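Acetyl-CoA hydrolase/transferase family protein (Porphyromonas gingivalis, PDB 2NVV) probably hydrolyses acetyl-CoA or transfers its coenzyme A to another carboxylate, and binds zinc. Local coordinates at residues A[124-129]-A[161-166]; A[155-160]-A[207-212]; A[232-237]-A[421-426]; A[399-404]-A[485-490]; A[405-410]-A[476-481]. All blocks are in the same frame, centred on the assembly; numbering follows the deposited sequence.

Interaction 1 of 5, residues A[124-129]-A[161-166]; sequences IIEVAD and DKHPKE
A128 is the packed centre of this contact. It follows V127 of strand 122-127, near where the loop after strand 154-160 passes by. Its CB points at that loop and lies 3.6 Å from the carbonyl O of H163. The carbonyl O of P164 is 4.0 Å from the same A128 CB. The CB of H163 also comes to 4.2 Å from A128 CB. A128 is buried, and with the next residue D129 it forms a classic beta bulge facing L137. Beside it, E126 extends its chain with CG anti to the backbone N (chi1 -179°). Its carboxylate crosses the H163 side chain at about a right angle, with the two planes 43° apart. No bond joins them. The carboxylate is held elsewhere: OE1 takes a salt bridge from K33 and a hydrogen bond from N160, and OE2 is hydrogen-bonded to T139.

The other flank is loose. K165 is exposed, and its CB lies 4.1 Å from the CB of D129. From there the lysine chain leads away and bends at its last torsion. Its NZ makes a weak salt bridge with OE1 of its neighbour E166, 3.4 Å off. D129 OD1 stays 6.9 Å from K165 NZ, so these opposite charges do not pair.

No hydrogen bond or salt bridge crosses between 124-129 and 161-166. The loop therefore meets the strand through van der Waals contact, while the buried carboxylate of E126 is paired with K33, which would favour its ionised form.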
# COMPACT_ATOMS: atom_id res chain seq x y z
N ILE A 124 -29.46 -3.50 -6.33
CA ILE A 124 -30.03 -3.46 -7.67
C ILE A 124 -28.99 -4.14 -8.54
O ILE A 124 -27.84 -3.71 -8.56
CB ILE A 124 -30.22 -2.02 -8.19
CG1 ILE A 124 -30.73 -1.09 -7.09
CG2 ILE A 124 -31.19 -2.04 -9.37
CD1 ILE A 124 -32.12 -1.34 -6.62
N ILE A 125 -29.36 -5.19 -9.25
CA ILE A 125 -28.40 -5.89 -10.09
C ILE A 125 -28.88 -6.17 -11.52
O ILE A 125 -30.07 -6.33 -11.75
CB ILE A 125 -27.98 -7.23 -9.45
CG1 ILE A 125 -29.20 -8.15 -9.33
CG2 ILE A 125 -27.39 -6.99 -8.08
CD1 ILE A 125 -28.88 -9.54 -8.78
N GLU A 126 -27.96 -6.18 -12.47
CA GLU A 126 -28.31 -6.51 -13.85
C GLU A 126 -27.93 -7.98 -14.04
O GLU A 126 -26.84 -8.40 -13.67
CB GLU A 126 -27.55 -5.65 -14.85
CG GLU A 126 -27.95 -5.99 -16.27
CD GLU A 126 -27.22 -5.20 -17.31
OE1 GLU A 126 -27.87 -4.34 -17.95
OE2 GLU A 126 -26.00 -5.43 -17.49
N VAL A 127 -28.82 -8.75 -14.65
CA VAL A 127 -28.59 -10.17 -14.80
C VAL A 127 -28.80 -10.72 -16.21
O VAL A 127 -29.51 -10.12 -17.04
CB VAL A 127 -29.49 -10.92 -13.79
CG1 VAL A 127 -29.41 -12.39 -13.99
CG2 VAL A 127 -29.07 -10.57 -12.37
N ALA A 128 -28.15 -11.85 -16.49
CA ALA A 128 -28.28 -12.52 -17.78
C ALA A 128 -29.29 -13.65 -17.56
O ALA A 128 -29.86 -14.19 -18.51
CB ALA A 128 -26.93 -13.09 -18.23
N ASP A 129 -29.48 -14.01 -16.30
CA ASP A 129 -30.43 -15.05 -15.92
C ASP A 129 -30.58 -15.16 -14.41
O ASP A 129 -29.59 -15.16 -13.66
CB ASP A 129 -29.99 -16.41 -16.47
CG ASP A 129 -31.09 -17.45 -16.39
OD1 ASP A 129 -32.20 -17.18 -16.90
OD2 ASP A 129 -30.85 -18.53 -15.83
N ASP A 161 -32.09 -8.40 -21.97
CA ASP A 161 -32.28 -9.17 -23.19
C ASP A 161 -30.98 -9.46 -23.94
O ASP A 161 -30.75 -10.55 -24.43
CB ASP A 161 -33.18 -8.39 -24.15
CG ASP A 161 -34.56 -8.96 -24.26
OD1 ASP A 161 -34.66 -10.14 -24.66
OD2 ASP A 161 -35.53 -8.25 -23.94
N LYS A 162 -30.14 -8.44 -24.03
CA LYS A 162 -28.88 -8.49 -24.76
C LYS A 162 -27.77 -9.41 -24.26
O LYS A 162 -26.80 -9.65 -24.98
CB LYS A 162 -28.34 -7.07 -24.89
CG LYS A 162 -29.29 -6.13 -25.64
CD LYS A 162 -29.83 -6.79 -26.91
CE LYS A 162 -30.24 -5.78 -27.96
NZ LYS A 162 -31.21 -4.80 -27.43
N HIS A 163 -27.89 -9.93 -23.05
CA HIS A 163 -26.85 -10.81 -22.53
C HIS A 163 -27.39 -12.22 -22.35
O HIS A 163 -28.24 -12.46 -21.48
CB HIS A 163 -26.29 -10.26 -21.23
CG HIS A 163 -25.65 -8.92 -21.38
ND1 HIS A 163 -26.34 -7.73 -21.24
CD2 HIS A 163 -24.38 -8.57 -21.68
CE1 HIS A 163 -25.53 -6.71 -21.45
NE2 HIS A 163 -24.33 -7.19 -21.72
N PRO A 164 -26.92 -13.16 -23.18
CA PRO A 164 -27.31 -14.58 -23.18
C PRO A 164 -26.84 -15.40 -21.99
O PRO A 164 -25.75 -15.19 -21.47
CB PRO A 164 -26.73 -15.08 -24.50
CG PRO A 164 -25.47 -14.29 -24.62
CD PRO A 164 -25.92 -12.90 -24.24
N LYS A 165 -27.67 -16.35 -21.57
CA LYS A 165 -27.33 -17.20 -20.44
C LYS A 165 -26.23 -18.19 -20.80
O LYS A 165 -25.75 -18.94 -19.93
CB LYS A 165 -28.58 -17.96 -19.97
CG LYS A 165 -29.36 -18.57 -21.11
CD LYS A 165 -30.65 -19.22 -20.63
CE LYS A 165 -31.61 -19.44 -21.79
NZ LYS A 165 -30.99 -20.17 -22.95
N GLU A 166 -25.82 -18.19 -22.07
CA GLU A 166 -24.75 -19.07 -22.53
C GLU A 166 -23.42 -18.59 -21.96
O GLU A 166 -22.40 -19.28 -22.04
CB GLU A 166 -24.69 -19.09 -24.05
CG GLU A 166 -25.74 -20.00 -24.68
CD GLU A 166 -27.14 -19.43 -24.62
OE1 GLU A 166 -28.10 -20.21 -24.76
OE2 GLU A 166 -27.28 -18.20 -24.44

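Interaction 2 of 5, residues A[155-160]-A[207-212]; sequences IIVELN and VGVVRT
E158 and T212 lie on one face of two paired strands and cross at about a right angle. E158 runs extended, CG anti to the backbone N, and its CG passes 3.3 Å from the T212 methyl CG2. Its carboxylate goes on to the backbone N of K33. N160 also crosses T212 squarely, with its CG 3.7 Å from T212 OG1. Its amide bonds elsewhere, ND2 to E126 and OD1 to the backbone N of K162 and E214. I156 meets V207 obliquely, CG1 to CG2 at 3.6 Å. On the other face V209 stands between two neighbours. Its CG2 is 4.1 Å from V157 CB, and its CG1 is 4.0 Å from L159 CB.

The backbones fix this register. V210 N bonds to V157 O at 2.8 Å and 173°, in the carbonyl plane. T212 N reaches L159 O at 2.8 Å, just as straight, but from above that plane. V157 N and L159 N bond back to G208 O and V210 O.

The strands run parallel, 24° apart. They form one margin of the seven-stranded parallel sheet of a Rossmann-like alpha/beta domain, with 206-212 as its outermost strand within the chain.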
# COMPACT_ATOMS: atom_id res chain seq x y z
N ILE A 155 -33.54 -7.55 -2.89
CA ILE A 155 -32.85 -7.44 -4.17
C ILE A 155 -33.78 -7.11 -5.32
O ILE A 155 -34.84 -7.71 -5.46
CB ILE A 155 -32.11 -8.75 -4.51
CG1 ILE A 155 -31.09 -9.06 -3.42
CG2 ILE A 155 -31.45 -8.64 -5.87
CD1 ILE A 155 -30.42 -10.40 -3.57
N ILE A 156 -33.36 -6.15 -6.15
CA ILE A 156 -34.13 -5.75 -7.32
C ILE A 156 -33.33 -6.19 -8.54
O ILE A 156 -32.27 -5.64 -8.83
CB ILE A 156 -34.33 -4.22 -7.39
CG1 ILE A 156 -35.19 -3.75 -6.21
CG2 ILE A 156 -34.97 -3.85 -8.72
CD1 ILE A 156 -35.39 -2.25 -6.16
N VAL A 157 -33.84 -7.19 -9.25
CA VAL A 157 -33.16 -7.72 -10.44
C VAL A 157 -33.62 -7.10 -11.76
O VAL A 157 -34.80 -6.77 -11.95
CB VAL A 157 -33.34 -9.24 -10.54
CG1 VAL A 157 -32.56 -9.78 -11.73
CG2 VAL A 157 -32.90 -9.91 -9.24
N GLU A 158 -32.68 -6.95 -12.67
CA GLU A 158 -32.91 -6.37 -13.98
C GLU A 158 -32.43 -7.40 -15.01
O GLU A 158 -31.24 -7.61 -15.17
CB GLU A 158 -32.10 -5.08 -14.08
CG GLU A 158 -32.59 -4.06 -15.06
CD GLU A 158 -31.94 -2.70 -14.84
OE1 GLU A 158 -32.34 -1.96 -13.91
OE2 GLU A 158 -31.00 -2.38 -15.60
N LEU A 159 -33.38 -8.06 -15.69
CA LEU A 159 -33.07 -9.10 -16.68
C LEU A 159 -32.85 -8.53 -18.08
O LEU A 159 -33.82 -8.26 -18.81
CB LEU A 159 -34.22 -10.11 -16.73
CG LEU A 159 -33.93 -11.61 -16.82
CD1 LEU A 159 -35.19 -12.31 -17.27
CD2 LEU A 159 -32.81 -11.91 -17.78
N ASN A 160 -31.59 -8.38 -18.48
CA ASN A 160 -31.25 -7.81 -19.78
C ASN A 160 -31.32 -8.79 -20.96
O ASN A 160 -30.70 -9.84 -20.96
CB ASN A 160 -29.84 -7.21 -19.72
CG ASN A 160 -29.63 -6.14 -20.76
OD1 ASN A 160 -30.20 -6.20 -21.85
ND2 ASN A 160 -28.79 -5.16 -20.45
N VAL A 207 -37.43 -8.79 -4.54
CA VAL A 207 -38.71 -8.10 -4.52
C VAL A 207 -39.30 -7.95 -5.91
O VAL A 207 -40.48 -7.60 -6.06
CB VAL A 207 -38.60 -6.72 -3.87
CG1 VAL A 207 -38.21 -6.88 -2.42
CG2 VAL A 207 -37.59 -5.86 -4.61
N GLY A 208 -38.50 -8.21 -6.94
CA GLY A 208 -38.99 -8.10 -8.31
C GLY A 208 -37.94 -8.22 -9.40
O GLY A 208 -36.75 -7.97 -9.17
N VAL A 209 -38.40 -8.60 -10.59
CA VAL A 209 -37.53 -8.75 -11.76
C VAL A 209 -38.04 -7.87 -12.89
O VAL A 209 -39.14 -8.07 -13.40
CB VAL A 209 -37.48 -10.21 -12.27
CG1 VAL A 209 -36.57 -10.29 -13.49
CG2 VAL A 209 -36.97 -11.15 -11.17
N VAL A 210 -37.24 -6.89 -13.27
CA VAL A 210 -37.60 -5.96 -14.34
C VAL A 210 -36.92 -6.40 -15.63
O VAL A 210 -35.70 -6.54 -15.68
CB VAL A 210 -37.14 -4.51 -14.02
CG1 VAL A 210 -37.66 -3.56 -15.08
CG2 VAL A 210 -37.62 -4.10 -12.64
N ARG A 211 -37.71 -6.63 -16.67
CA ARG A 211 -37.14 -7.06 -17.94
C ARG A 211 -36.63 -5.86 -18.71
O ARG A 211 -37.32 -4.84 -18.82
CB ARG A 211 -38.17 -7.79 -18.79
CG ARG A 211 -38.65 -9.11 -18.22
CD ARG A 211 -39.35 -9.93 -19.30
NE ARG A 211 -39.93 -11.17 -18.81
CZ ARG A 211 -41.10 -11.26 -18.18
NH1 ARG A 211 -41.83 -10.17 -17.96
NH2 ARG A 211 -41.55 -12.44 -17.77
N THR A 212 -35.42 -5.96 -19.24
CA THR A 212 -34.85 -4.87 -20.01
C THR A 212 -34.17 -5.43 -21.26
O THR A 212 -34.02 -6.63 -21.42
CB THR A 212 -33.77 -4.09 -19.21
OG1 THR A 212 -32.61 -4.90 -19.04
CG2 THR A 212 -34.31 -3.69 -17.84

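Interaction 3 of 5, residues A[232-237]-A[421-426]; sequences GDNVAA and VIISEW
The N234 amide meets strand 421-424 edge-on. The carbonyl O of S424 lies in the amide plane, only 4° out of it, and takes a hydrogen bond from ND2 at 2.8 Å. The N-H...O angle is 141°, so the bond is somewhat bent. On the acceptor side ND2 lies in the plane of the S424 carbonyl. The same ND2 gives a second, weak bond to E425 O at 3.5 Å. One nitrogen thus reaches two successive carbonyls, the second weakly. The other flat group is the W426 indole; its CB points away from the helix. E425 CG lies over one face of the indole, 4.0 Å above the plane and toward the rim. The indole meets the H449 ring with the planes about perpendicular.

Helix 226-245 packs against the mixed five-stranded sheet of the C-terminal half. Its segment 232-237 passes strand 421-424 with axes 8.0 Å apart and N-to-C directions 142° apart. This is helix-on-sheet layering as in alpha/beta folds, with I423 among the side chains between the layers.

I423 points its CB at the helix. Its CG2 is anti to the backbone N and touches N234 CB at 3.5 Å. Its CG1 arm runs beside the backbone N and carries CD1 to V235, crossing it obliquely. There I423 CD1 is 4.0 Å from V235 CA and 4.1 Å from V235 CG2. V428 of the adjoining strand touches both N234 and I423. V235 packs on V266 of helix 261-272, and its side chain is about 6 Å from that of V262, a predicted coenzyme A-binding residue.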
# COMPACT_ATOMS: atom_id res chain seq x y z
N GLY A 232 3.67 3.93 -25.32
CA GLY A 232 3.41 2.50 -25.45
C GLY A 232 4.62 1.68 -25.88
O GLY A 232 4.81 0.56 -25.42
N ASP A 233 5.42 2.23 -26.78
CA ASP A 233 6.60 1.54 -27.27
C ASP A 233 7.62 1.44 -26.17
O ASP A 233 8.26 0.40 -25.98
CB ASP A 233 7.21 2.29 -28.45
CG ASP A 233 8.30 1.48 -29.16
OD1 ASP A 233 7.94 0.56 -29.93
OD2 ASP A 233 9.49 1.74 -28.93
N ASN A 234 7.79 2.53 -25.43
CA ASN A 234 8.76 2.54 -24.35
C ASN A 234 8.45 1.48 -23.31
O ASN A 234 9.36 0.81 -22.82
CB ASN A 234 8.82 3.91 -23.69
CG ASN A 234 9.35 4.97 -24.63
OD1 ASN A 234 10.04 4.65 -25.58
ND2 ASN A 234 9.05 6.23 -24.35
N VAL A 235 7.17 1.32 -22.99
CA VAL A 235 6.74 0.32 -22.02
C VAL A 235 7.11 -1.07 -22.50
O VAL A 235 7.75 -1.83 -21.77
CB VAL A 235 5.22 0.37 -21.80
CG1 VAL A 235 4.82 -0.71 -20.79
CG2 VAL A 235 4.81 1.74 -21.29
N ALA A 236 6.71 -1.40 -23.72
CA ALA A 236 7.00 -2.71 -24.30
C ALA A 236 8.50 -3.00 -24.44
O ALA A 236 8.95 -4.10 -24.13
CB ALA A 236 6.33 -2.82 -25.65
N ALA A 237 9.27 -2.02 -24.92
CA ALA A 237 10.71 -2.21 -25.07
C ALA A 237 11.42 -2.36 -23.72
O ALA A 237 12.40 -3.10 -23.59
CB ALA A 237 11.30 -1.04 -25.84
N VAL A 421 8.85 2.36 -11.51
CA VAL A 421 9.24 2.86 -12.82
C VAL A 421 8.26 3.88 -13.37
O VAL A 421 7.05 3.74 -13.19
CB VAL A 421 9.33 1.72 -13.83
CG1 VAL A 421 9.84 2.23 -15.16
CG2 VAL A 421 10.23 0.61 -13.29
N ILE A 422 8.78 4.91 -14.04
CA ILE A 422 7.95 5.95 -14.64
C ILE A 422 8.34 6.06 -16.12
O ILE A 422 9.53 6.03 -16.47
CB ILE A 422 8.15 7.31 -13.95
CG1 ILE A 422 7.79 7.20 -12.47
CG2 ILE A 422 7.26 8.35 -14.60
CD1 ILE A 422 7.97 8.50 -11.71
N ILE A 423 7.35 6.20 -16.99
CA ILE A 423 7.62 6.28 -18.42
C ILE A 423 6.78 7.31 -19.18
O ILE A 423 5.55 7.33 -19.08
CB ILE A 423 7.37 4.90 -19.07
CG1 ILE A 423 8.32 3.87 -18.47
CG2 ILE A 423 7.55 4.99 -20.58
CD1 ILE A 423 8.01 2.45 -18.88
N SER A 424 7.44 8.18 -19.93
CA SER A 424 6.73 9.16 -20.75
C SER A 424 7.20 8.94 -22.19
O SER A 424 7.85 7.94 -22.49
CB SER A 424 7.02 10.60 -20.29
OG SER A 424 8.36 10.97 -20.57
N GLU A 425 6.85 9.84 -23.10
CA GLU A 425 7.26 9.69 -24.48
C GLU A 425 8.77 9.88 -24.66
O GLU A 425 9.35 9.42 -25.64
CB GLU A 425 6.52 10.68 -25.38
CG GLU A 425 6.88 12.16 -25.18
CD GLU A 425 6.16 12.84 -24.02
OE1 GLU A 425 6.19 14.08 -23.97
OE2 GLU A 425 5.58 12.16 -23.15
N TRP A 426 9.39 10.54 -23.69
CA TRP A 426 10.81 10.84 -23.71
C TRP A 426 11.74 9.71 -23.28
O TRP A 426 12.91 9.72 -23.63
CB TRP A 426 11.08 12.07 -22.86
CG TRP A 426 10.44 13.30 -23.40
CD1 TRP A 426 9.54 14.10 -22.77
CD2 TRP A 426 10.67 13.87 -24.69
NE1 TRP A 426 9.19 15.15 -23.59
CE2 TRP A 426 9.87 15.03 -24.78
CE3 TRP A 426 11.47 13.52 -25.78
CZ2 TRP A 426 9.85 15.84 -25.91
CZ3 TRP A 426 11.45 14.33 -26.91
CH2 TRP A 426 10.65 15.47 -26.96

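Interaction 4 of 5, residues A[399-404]-A[485-490]; sequences DGKISS and SGDMRN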
# COMPACT_ATOMS: atom_id res chain seq x y z
N ASP A 399 -0.82 22.25 -24.60
CA ASP A 399 0.20 22.75 -25.53
C ASP A 399 1.53 23.06 -24.86
O ASP A 399 2.22 23.99 -25.26
CB ASP A 399 -0.29 24.00 -26.26
CG ASP A 399 -1.44 23.69 -27.19
OD1 ASP A 399 -1.29 22.79 -28.05
OD2 ASP A 399 -2.50 24.35 -27.08
N GLY A 400 1.87 22.29 -23.83
CA GLY A 400 3.13 22.49 -23.14
C GLY A 400 3.09 23.43 -21.95
O GLY A 400 4.07 23.50 -21.21
N LYS A 401 1.98 24.13 -21.76
CA LYS A 401 1.86 25.08 -20.65
C LYS A 401 1.77 24.40 -19.29
O LYS A 401 1.97 25.03 -18.24
CB LYS A 401 0.64 25.98 -20.87
CG LYS A 401 0.73 26.84 -22.12
CD LYS A 401 -0.56 27.60 -22.34
CE LYS A 401 -0.52 28.41 -23.63
NZ LYS A 401 -1.77 29.22 -23.83
N ILE A 402 1.45 23.11 -19.30
CA ILE A 402 1.36 22.34 -18.06
C ILE A 402 2.35 21.19 -18.12
O ILE A 402 2.42 20.48 -19.12
CB ILE A 402 -0.06 21.74 -17.85
CG1 ILE A 402 -1.07 22.86 -17.56
CG2 ILE A 402 -0.04 20.76 -16.70
CD1 ILE A 402 -2.49 22.38 -17.37
N SER A 403 3.11 21.02 -17.05
CA SER A 403 4.06 19.93 -16.96
C SER A 403 3.45 18.79 -16.13
O SER A 403 2.88 19.03 -15.07
CB SER A 403 5.36 20.41 -16.31
OG SER A 403 6.21 19.31 -16.03
N SER A 404 3.56 17.56 -16.61
CA SER A 404 3.04 16.41 -15.87
C SER A 404 3.96 16.10 -14.71
O SER A 404 3.59 15.36 -13.80
CB SER A 404 2.95 15.20 -16.78
OG SER A 404 2.06 15.43 -17.84
N SER A 485 -0.23 32.60 -14.28
CA SER A 485 0.04 32.86 -15.71
C SER A 485 -0.63 31.93 -16.69
O SER A 485 -0.88 32.32 -17.83
CB SER A 485 1.54 32.81 -15.98
OG SER A 485 2.23 33.80 -15.26
N GLY A 486 -0.88 30.70 -16.28
CA GLY A 486 -1.49 29.73 -17.18
C GLY A 486 -0.41 28.94 -17.89
O GLY A 486 -0.69 28.07 -18.71
N ASP A 487 0.85 29.26 -17.57
CA ASP A 487 1.99 28.59 -18.17
C ASP A 487 3.07 28.36 -17.11
O ASP A 487 3.69 29.30 -16.63
CB ASP A 487 2.57 29.43 -19.31
CG ASP A 487 3.58 28.66 -20.15
OD1 ASP A 487 4.36 27.88 -19.57
OD2 ASP A 487 3.61 28.86 -21.38
N MSE A 488 3.31 27.10 -16.76
CA MSE A 488 4.29 26.77 -15.74
C MSE A 488 5.72 27.14 -16.12
O MSE A 488 6.58 27.24 -15.25
CB MSE A 488 4.22 25.28 -15.40
CG MSE A 488 2.86 24.80 -14.92
SE MSE A 488 2.91 22.98 -14.29
CE MSE A 488 1.29 22.97 -13.20
N ARG A 489 5.99 27.32 -17.40
CA ARG A 489 7.35 27.66 -17.84
C ARG A 489 7.76 29.04 -17.38
O ARG A 489 8.94 29.39 -17.45
CB ARG A 489 7.46 27.61 -19.36
CG ARG A 489 7.32 26.22 -19.98
CD ARG A 489 6.12 26.22 -20.89
NE ARG A 489 6.45 25.85 -22.26
CZ ARG A 489 5.67 26.11 -23.30
NH1 ARG A 489 4.52 26.76 -23.13
NH2 ARG A 489 6.03 25.69 -24.51
N ASN A 490 6.79 29.84 -16.93
CA ASN A 490 7.05 31.19 -16.44
C ASN A 490 7.64 31.22 -15.03
O ASN A 490 7.88 32.29 -14.47
CB ASN A 490 5.77 32.01 -16.45
CG ASN A 490 5.32 32.33 -17.83
OD1 ASN A 490 6.14 32.68 -18.69
ND2 ASN A 490 4.02 32.21 -18.08
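M488, a selenomethionine, reaches along the chain at K401-S403 from its CB to its tip. CB lies 3.6 Å from K401 O. CG, anti to the carbonyl carbon (chi1 -57°), passes the same K401 O at 3.4 Å. The chain stays extended, so SE arrives 3.4 Å from S403 N. CE ends beside I402, 4.3 Å from its CG2. The backbone repeats the link: M488 N bonds to K401 O at 2.9 Å and a nearly straight 173°, in the carbonyl plane.

R489 takes the other flank. Its chain bends at chi2 and chi3, which lays one guanidinium face over G400 O. NH1 makes a salt bridge with D487 OD2 at 2.9 Å, while NH2 pairs with D451. G400 O itself is bonded to the Y452 hydroxyl. K401 crosses D487 at about a right angle, its CG 3.6 Å from D487 OD2.

K401 and I402 form a classic beta bulge facing M397, in the small hairpin of strands 396-397 and 402-403. The segment 485-490 follows helix 477-484, leaving it through G486 with positive phi. L482 of that helix touches both I402 and M488, and Y452 packs on S403, M488 and R489.

Interaction 5 of 5, residues A[405-410]-A[476-481]; sequences FVPMVA and FAFHQE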
# COMPACT_ATOMS: atom_id res chain seq x y z
N PHE A 405 5.16 16.66 -14.74
CA PHE A 405 6.17 16.46 -13.69
C PHE A 405 6.36 17.75 -12.91
O PHE A 405 6.60 18.81 -13.49
CB PHE A 405 7.48 16.00 -14.31
CG PHE A 405 7.39 14.64 -14.94
CD1 PHE A 405 7.57 13.49 -14.17
CD2 PHE A 405 7.05 14.50 -16.28
CE1 PHE A 405 7.42 12.23 -14.73
CE2 PHE A 405 6.89 13.24 -16.84
CZ PHE A 405 7.07 12.11 -16.06
N VAL A 406 6.27 17.65 -11.59
CA VAL A 406 6.37 18.80 -10.72
C VAL A 406 7.30 18.56 -9.53
O VAL A 406 7.66 17.42 -9.24
CB VAL A 406 4.97 19.16 -10.18
CG1 VAL A 406 4.05 19.53 -11.33
CG2 VAL A 406 4.41 17.97 -9.42
N PRO A 407 7.72 19.63 -8.84
CA PRO A 407 8.61 19.48 -7.68
C PRO A 407 7.99 18.54 -6.64
O PRO A 407 8.66 17.64 -6.13
CB PRO A 407 8.74 20.91 -7.16
CG PRO A 407 8.63 21.73 -8.42
CD PRO A 407 7.50 21.05 -9.17
N MSE A 408 6.72 18.77 -6.34
CA MSE A 408 5.97 17.95 -5.39
C MSE A 408 4.55 17.81 -5.91
O MSE A 408 3.97 18.78 -6.39
CB MSE A 408 5.93 18.59 -4.01
CG MSE A 408 5.34 17.69 -2.94
SE MSE A 408 4.91 18.58 -1.25
CE MSE A 408 6.63 18.49 -0.35
N VAL A 409 3.98 16.60 -5.83
CA VAL A 409 2.61 16.38 -6.30
C VAL A 409 1.63 17.05 -5.33
O VAL A 409 1.76 16.93 -4.11
CB VAL A 409 2.26 14.86 -6.44
CG1 VAL A 409 3.01 14.25 -7.61
CG2 VAL A 409 2.59 14.12 -5.17
N ALA A 410 0.65 17.76 -5.90
CA ALA A 410 -0.37 18.46 -5.11
C ALA A 410 -1.26 17.51 -4.33
O ALA A 410 -2.04 17.94 -3.48
CB ALA A 410 -1.21 19.34 -6.02
N PHE A 476 5.37 24.12 -4.57
CA PHE A 476 4.14 24.19 -5.36
C PHE A 476 4.11 25.36 -6.33
O PHE A 476 3.05 25.74 -6.83
CB PHE A 476 2.92 24.27 -4.44
CG PHE A 476 2.64 22.98 -3.70
CD1 PHE A 476 2.30 23.00 -2.35
CD2 PHE A 476 2.70 21.76 -4.36
CE1 PHE A 476 2.03 21.81 -1.68
CE2 PHE A 476 2.43 20.58 -3.69
CZ PHE A 476 2.09 20.60 -2.35
N ALA A 477 5.28 25.93 -6.60
CA ALA A 477 5.38 27.06 -7.52
C ALA A 477 4.83 26.74 -8.91
O ALA A 477 4.22 27.59 -9.55
CB ALA A 477 6.83 27.48 -7.63
N PHE A 478 5.05 25.52 -9.38
CA PHE A 478 4.55 25.10 -10.69
C PHE A 478 3.03 25.24 -10.76
O PHE A 478 2.49 25.83 -11.70
CB PHE A 478 4.95 23.65 -10.96
CG PHE A 478 6.29 23.50 -11.64
CD1 PHE A 478 7.37 24.29 -11.25
CD2 PHE A 478 6.47 22.58 -12.66
CE1 PHE A 478 8.61 24.16 -11.88
CE2 PHE A 478 7.71 22.45 -13.29
CZ PHE A 478 8.78 23.24 -12.89
N HIS A 479 2.35 24.70 -9.75
CA HIS A 479 0.90 24.74 -9.65
C HIS A 479 0.42 26.17 -9.45
O HIS A 479 -0.59 26.59 -10.02
CB HIS A 479 0.44 23.90 -8.46
CG HIS A 479 0.90 22.49 -8.51
ND1 HIS A 479 0.24 21.52 -9.23
CD2 HIS A 479 1.95 21.86 -7.91
CE1 HIS A 479 0.85 20.35 -9.07
NE2 HIS A 479 1.89 20.54 -8.27
N GLN A 480 1.15 26.90 -8.61
CA GLN A 480 0.82 28.28 -8.33
C GLN A 480 0.95 29.12 -9.59
O GLN A 480 0.10 29.95 -9.86
CB GLN A 480 1.74 28.84 -7.24
CG GLN A 480 1.38 28.41 -5.83
CD GLN A 480 2.38 28.91 -4.79
OE1 GLN A 480 2.03 29.13 -3.64
NE2 GLN A 480 3.62 29.07 -5.21
N GLU A 481 2.01 28.88 -10.36
CA GLU A 481 2.24 29.64 -11.59
C GLU A 481 1.19 29.34 -12.64
O GLU A 481 0.83 30.21 -13.43
CB GLU A 481 3.63 29.36 -12.18
CG GLU A 481 3.95 30.20 -13.41
CD GLU A 481 4.00 31.70 -13.11
OE1 GLU A 481 3.73 32.50 -14.02
OE2 GLU A 481 4.34 32.08 -11.97
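Three rings at the start of helix 477-484 share a similar first torsion, with CG beside the backbone N, but are turned differently about the next bond. In H479, CB points toward 405-410, and CG lies anti to the carbonyl carbon (chi1 -57°). Its NE2 gives a weak hydrogen bond to M408 O, 3.3 Å away and near the ring plane. A410 CB sits over one face of the same imidazole, 4.0 Å from its centroid in a CH-pi contact. V406 crosses H479 at about a right angle, with its CG2 in the crowded position between backbone N and carbonyl carbon and 3.8 Å from H479 NE2. The weak bond to M408 O is consistent with a proton on NE2.

F478 also points its CB at the loop. P407 CD lies over the face of its ring, 3.9 Å from the centroid and only 18° off the normal, another CH-pi contact. F476, at the N-cap position, starts out the other way, and chi1 of -70° brings its ring back. The carbonyl O atoms of M408 and V409 then stand at the edge of that ring. Selenomethionine M408 has CG anti to the backbone N and bends at chi3. Its SE comes obliquely beside F476, 3.6 Å from CZ, a Met-aromatic contact.

A410 leads directly into H411, a zinc ligand. Strand 405-406 pairs with strand 355-357, whose E355 and D357 accept from the backbone N of A410 and V409. Helix 453-459 packs on P407 and F478. The second subunit closes in too: its F476 packs on M408, its C475 on F476, and its L472 on H479.

Interactions 1 and 2 share the N-terminal parallel sheet, their centres 10 Å apart. A probable hydrogen bond from V127 N to E158 O (2.7 Å) joins neighbouring strands. Interactions 3, 4 and 5 lie across the chain's centre from them; interactions 2 and 3 are about 45 Å apart between centres. Interaction 5 is nested inside the loop closed by interaction 4, their centres 11 Å apart, where M488 packs on F478 and H479. It also touches interaction 3, with F405 CE1 3.9 Å from I422 CG2. Interactions 3 and 4 lie near predicted coenzyme A-binding residues; I402's side chain is about 3 Å from that of K398. In interaction 5, V409's side chain is about 10 Å from a bound zinc.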